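Local coordinates for MdbA protein (Corynebacterium diphtheriae, PDB 5C00), which is a thiol-disulfide oxidoreductase of the DsbA family that probably forms disulfide bonds in exported proteins, and is essential for viability, pilus assembly and toxin production, at residues K45-Y50 and P186-D191. Sequence-based numbering, arbitrary orientation. Where two conformers were deposited one is given.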
# COMPACT_ATOMS: atom_id res chain seq x y z
N LYS A 45 12.96 10.13 -9.87
CA LYS A 45 13.57 8.89 -9.42
C LYS A 45 12.51 7.82 -9.20
O LYS A 45 11.43 8.14 -8.71
CB LYS A 45 14.40 9.14 -8.16
CG LYS A 45 15.58 10.10 -8.43
CD LYS A 45 16.81 9.78 -7.61
CE LYS A 45 18.11 10.21 -8.29
NZ LYS A 45 18.00 11.57 -8.90
N LYS A 46 12.77 6.60 -9.67
CA LYS A 46 11.83 5.49 -9.52
C LYS A 46 12.09 4.77 -8.21
O LYS A 46 13.19 4.31 -7.95
CB LYS A 46 11.96 4.52 -10.67
CG LYS A 46 11.45 5.11 -11.97
CD LYS A 46 12.00 4.38 -13.19
CE LYS A 46 12.01 5.27 -14.43
NZ LYS A 46 13.05 4.80 -15.38
N ILE A 47 11.06 4.64 -7.38
CA ILE A 47 11.23 4.05 -6.07
C ILE A 47 10.55 2.72 -6.12
O ILE A 47 9.46 2.61 -6.67
CB ILE A 47 10.61 4.92 -4.99
CG1 ILE A 47 11.07 6.37 -5.12
CG2 ILE A 47 10.85 4.35 -3.61
CD1 ILE A 47 12.54 6.59 -4.88
N ASP A 48 11.18 1.70 -5.58
CA ASP A 48 10.50 0.45 -5.30
C ASP A 48 10.43 0.34 -3.80
O ASP A 48 11.45 0.32 -3.12
CB ASP A 48 11.22 -0.73 -5.92
CG ASP A 48 11.19 -0.70 -7.44
OD1 ASP A 48 10.10 -0.77 -8.01
OD2 ASP A 48 12.28 -0.59 -8.05
N PHE A 49 9.19 0.37 -3.29
CA PHE A 49 8.97 0.39 -1.86
C PHE A 49 8.20 -0.87 -1.54
O PHE A 49 7.05 -1.03 -1.95
CB PHE A 49 8.22 1.67 -1.51
CG PHE A 49 8.00 1.90 -0.04
CD1 PHE A 49 8.58 1.12 0.95
CD2 PHE A 49 7.18 2.96 0.35
CE1 PHE A 49 8.34 1.38 2.29
CE2 PHE A 49 6.94 3.22 1.68
CZ PHE A 49 7.52 2.43 2.65
N TYR A 50 8.84 -1.75 -0.80
CA TYR A 50 8.28 -3.05 -0.44
C TYR A 50 7.71 -2.99 0.96
O TYR A 50 8.40 -2.56 1.89
CB TYR A 50 9.33 -4.13 -0.53
CG TYR A 50 9.89 -4.38 -1.92
CD1 TYR A 50 10.92 -3.60 -2.43
CD2 TYR A 50 9.38 -5.42 -2.72
CE1 TYR A 50 11.43 -3.82 -3.72
CE2 TYR A 50 9.90 -5.66 -3.99
CZ TYR A 50 10.90 -4.84 -4.48
OH TYR A 50 11.43 -5.13 -5.72
N PRO A 186 10.09 -3.19 6.00
CA PRO A 186 10.10 -2.45 4.75
C PRO A 186 11.45 -2.48 4.04
O PRO A 186 12.50 -2.61 4.68
CB PRO A 186 9.83 -1.03 5.17
CG PRO A 186 10.46 -0.91 6.53
CD PRO A 186 10.22 -2.26 7.16
N ARG A 187 11.41 -2.30 2.72
CA ARG A 187 12.62 -2.12 1.93
C ARG A 187 12.39 -1.01 0.91
O ARG A 187 11.32 -0.92 0.33
CB ARG A 187 12.98 -3.41 1.15
CG ARG A 187 12.96 -4.70 1.95
CD ARG A 187 14.14 -4.89 2.88
NE ARG A 187 15.32 -5.22 2.10
CZ ARG A 187 15.63 -6.42 1.60
NH1 ARG A 187 14.94 -7.51 1.91
NH2 ARG A 187 16.68 -6.53 0.82
N VAL A 188 13.39 -0.18 0.66
CA VAL A 188 13.27 0.88 -0.31
C VAL A 188 14.48 0.85 -1.27
O VAL A 188 15.61 0.68 -0.84
CB VAL A 188 13.23 2.23 0.40
CG1 VAL A 188 13.32 3.38 -0.60
CG2 VAL A 188 11.99 2.33 1.31
N PHE A 189 14.22 1.00 -2.54
CA PHE A 189 15.25 1.13 -3.57
C PHE A 189 14.99 2.41 -4.32
O PHE A 189 13.81 2.78 -4.61
CB PHE A 189 15.15 -0.05 -4.58
CG PHE A 189 15.46 -1.42 -3.98
CD1 PHE A 189 14.57 -2.05 -3.15
CD2 PHE A 189 16.63 -2.10 -4.33
CE1 PHE A 189 14.83 -3.31 -2.61
CE2 PHE A 189 16.89 -3.35 -3.83
CZ PHE A 189 16.02 -3.95 -2.94
N ILE A 190 16.06 3.09 -4.69
CA ILE A 190 16.00 4.30 -5.48
C ILE A 190 16.70 3.97 -6.80
O ILE A 190 17.88 3.64 -6.80
CB ILE A 190 16.75 5.47 -4.79
CG1 ILE A 190 16.08 5.81 -3.45
CG2 ILE A 190 16.82 6.69 -5.73
CD1 ILE A 190 16.79 6.81 -2.54
N ASP A 191 15.95 3.98 -7.90
CA ASP A 191 16.52 3.62 -9.20
C ASP A 191 17.34 2.33 -9.13
O ASP A 191 18.47 2.28 -9.63
CB ASP A 191 17.40 4.76 -9.74
CG ASP A 191 16.62 5.99 -10.10
OD1 ASP A 191 15.45 5.85 -10.53
OD2 ASP A 191 17.18 7.10 -9.96
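The carbonyl of Arg187, Arg187 O, takes a nearly straight bond from Tyr50 N (2.8 Å, 173° at the hydrogen) and a weak second contact from the CA-H of Phe49 (CA to Arg187 O 3.5 Å); the edge of the Tyr50 ring merely lies nearby, in plane. Arg187 N returns a bond to Tyr50 O (3.1 Å). Asp48 and Phe189 also exchange two backbone bonds, each more bent, making strands 45-52 and 187-190 antiparallel neighbours in the thioredoxin-fold sheet. At the far end Asp191 has left the strand but prolongs the ladder: its N reaches Lys46 O, while its carboxylate stands in for a backbone carbonyl, with OD1 taking Lys46 N (2.9 Å) from above the carboxylate plane. The methylenes of Lys45 run past Asp191 OD2, and Lys45 CD meets Ile190 CG2 at 3.6 Å.

Ile47, Phe49, Val188 and Ile190 share one face, where branched and aromatic groups suit an apolar layer, buried at Ile47, Phe49 and Val188. In one of its two conformers, with CG anti to the backbone N (chi1 -175°), Phe49 brings CD1 to Val188 CG2 (3.6 Å) and CE1 to Pro186 CB. On the other face the Tyr50 and Phe189 rings touch through their CE1 atoms (3.6 Å), planes inclined at 70°. The charged groups of Asp48 and Arg187 find partners beyond the pair, Arg83 and Glu194.

Pro186, whose preceding peptide is cis, packs against Cys58 of the probable CxxC motif, as the cis-proline of thioredoxin-like enzymes does. The Arg187 N bond and the Pro186 CA-H contact, both to Tyr50 O, would help to place that proline beside the presumed redox centre, while the apolar face packs on helices 56-74 and 202-207 and the other sets two aromatic rings against helix 162-180.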